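Local coordinates for protein MTH0777 (Methanothermobacter thermautotrophicus, PDB 1KJN) that is of unknown function, belongs to the DUF1890 family and packs as a two-fold symmetric pair of chains in the crystal, at the interface of chains A and B. Sequence-based numbering; all coordinates share one arbitrary frame. Chains: chain A/B, MTH0777.

The interface of chains A and B. Residues chain A 23-24, 26-27, 30, 60, 146; chain B 50, 53-54, 56.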
# COMPACT_ATOMS: atom_id res chain seq x y z
N PRO A 23 -2.07 -0.23 3.00
CA PRO A 23 -3.29 -0.78 2.38
C PRO A 23 -4.47 -0.91 3.36
O PRO A 23 -5.58 -0.50 3.05
CB PRO A 23 -2.83 -2.14 1.87
CG PRO A 23 -1.41 -1.84 1.41
CD PRO A 23 -0.89 -1.03 2.62
N LEU A 24 -4.21 -1.47 4.53
CA LEU A 24 -5.25 -1.64 5.55
C LEU A 24 -5.74 -0.30 6.12
O LEU A 24 -6.90 -0.18 6.53
CB LEU A 24 -4.75 -2.53 6.67
CG LEU A 24 -4.71 -4.02 6.32
CD1 LEU A 24 -4.03 -4.76 7.46
CD2 LEU A 24 -6.14 -4.55 6.05
N ILE A 26 -6.00 2.43 4.43
CA ILE A 26 -6.90 2.94 3.40
C ILE A 26 -8.20 2.13 3.42
O ILE A 26 -9.28 2.70 3.22
CB ILE A 26 -6.23 2.84 2.00
CG1 ILE A 26 -4.99 3.75 1.93
CG2 ILE A 26 -7.22 3.21 0.90
CD1 ILE A 26 -4.27 3.67 0.58
N TYR A 27 -8.10 0.82 3.63
CA TYR A 27 -9.27 -0.06 3.68
C TYR A 27 -10.19 0.34 4.85
O TYR A 27 -11.40 0.44 4.69
CB TYR A 27 -8.85 -1.52 3.85
CG TYR A 27 -10.02 -2.49 3.84
CD1 TYR A 27 -10.59 -2.95 5.03
CD2 TYR A 27 -10.59 -2.91 2.64
CE1 TYR A 27 -11.71 -3.81 5.03
CE2 TYR A 27 -11.70 -3.78 2.61
CZ TYR A 27 -12.25 -4.22 3.81
OH TYR A 27 -13.31 -5.10 3.78
N HIS A 30 -11.91 3.70 4.25
CA HIS A 30 -13.01 3.55 3.32
C HIS A 30 -14.20 2.98 4.09
O HIS A 30 -15.33 3.38 3.83
CB HIS A 30 -12.64 2.60 2.19
CG HIS A 30 -13.79 2.25 1.31
ND1 HIS A 30 -14.36 0.99 1.28
CD2 HIS A 30 -14.47 2.99 0.39
CE1 HIS A 30 -15.32 0.97 0.38
NE2 HIS A 30 -15.41 2.17 -0.18
N TYR A 60 -10.38 7.61 -0.88
CA TYR A 60 -10.60 6.86 0.36
C TYR A 60 -10.30 7.56 1.70
O TYR A 60 -10.50 6.98 2.77
CB TYR A 60 -9.87 5.53 0.26
CG TYR A 60 -10.29 4.71 -0.95
CD1 TYR A 60 -11.59 4.23 -1.08
CD2 TYR A 60 -9.36 4.35 -1.94
CE1 TYR A 60 -11.96 3.40 -2.15
CE2 TYR A 60 -9.73 3.53 -3.02
CZ TYR A 60 -11.02 3.05 -3.11
OH TYR A 60 -11.37 2.16 -4.12
N ARG A 146 -7.86 -7.88 7.94
CA ARG A 146 -8.99 -7.40 7.15
C ARG A 146 -10.31 -8.00 7.60
O ARG A 146 -11.30 -7.27 7.72
CB ARG A 146 -8.75 -7.67 5.66
CG ARG A 146 -9.85 -7.17 4.72
CD ARG A 146 -10.91 -8.26 4.46
NE ARG A 146 -11.98 -7.79 3.58
CZ ARG A 146 -11.85 -7.60 2.27
NH1 ARG A 146 -10.70 -7.85 1.66
NH2 ARG A 146 -12.87 -7.11 1.56
N LEU B 50 -3.17 -7.32 -1.17
CA LEU B 50 -2.79 -5.99 -0.71
C LEU B 50 -3.37 -4.94 -1.64
O LEU B 50 -3.82 -3.88 -1.19
CB LEU B 50 -1.27 -5.87 -0.63
CG LEU B 50 -0.63 -6.57 0.58
CD1 LEU B 50 0.90 -6.59 0.50
CD2 LEU B 50 -1.11 -5.90 1.83
N VAL B 53 -7.25 -4.56 -1.00
CA VAL B 53 -7.64 -3.82 0.21
C VAL B 53 -7.23 -2.34 0.14
O VAL B 53 -7.89 -1.49 0.76
CB VAL B 53 -7.10 -4.49 1.50
CG1 VAL B 53 -7.54 -5.96 1.57
CG2 VAL B 53 -5.61 -4.36 1.58
N ALA B 54 -6.15 -2.04 -0.58
CA ALA B 54 -5.69 -0.65 -0.72
C ALA B 54 -6.60 0.15 -1.66
O ALA B 54 -6.67 1.36 -1.57
CB ALA B 54 -4.25 -0.60 -1.23
N PRO B 56 -10.18 -0.81 -2.32
CA PRO B 56 -11.38 -1.64 -2.13
C PRO B 56 -12.47 -1.58 -3.19
O PRO B 56 -13.15 -2.58 -3.41
CB PRO B 56 -11.86 -1.24 -0.74
CG PRO B 56 -11.40 0.17 -0.62
CD PRO B 56 -10.02 0.13 -1.21
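B:Pro56 packs its ring into the corner formed by A:His30 and A:Tyr60. Followed outward from the backbone, its CB comes first, 4.0 Å from CD2 of the A:Tyr27 ring, and it also lies near ND1 of the A:His30 imidazole. Next, CG sits over one face of that imidazole, off-centre toward the rim, 3.6 Å from ND1. The same CG also touches CE1 of the A:Tyr60 ring, roughly at right angles to its contact with the imidazole. Last, CD closes the proline ring and lies over a face of the A:Tyr60 phenol, 3.6 Å from CZ. Both approaches are CH-pi contacts. The proline and histidine side chains point past one another, while the proline and A:Tyr60 meet tip to tip.

A:Tyr27 has CG anti to the backbone N (chi1 -177°), which carries its ring outward beside the end of the partner helix. The carbonyl O of B:Val53 lies in the plane of this ring, at its edge, 3.6 Å from CD2. CG of A:Arg146, from the same chain, lies over one face of the phenol, toward its rim. The arginine chain bends at chi2 (-92°), and its guanidinium turns a face to CZ of A:Tyr27.

B:Val53 divides its two methyls. CG1 meets NH1 of A:Arg146 at 3.7 Å, a van der Waals contact. CG2 packs on CB of A:Pro23 at 3.6 Å. Beside it, the methyl CB of B:Ala54 rests on CA of A:Pro23, 3.7 Å away. The patch is held by packing and shape, without polar pairing between the chains.

Helix 21-34 of chain A lies against the C-terminal end of helix 45-54 of chain B and the loop that follows. A:Arg146, from helix 143-153, and A:Tyr60, from a loop, flank it. Two-fold symmetry repeats the patch with the chains exchanged. The pair may be a biological dimer, but the structure alone does not show this.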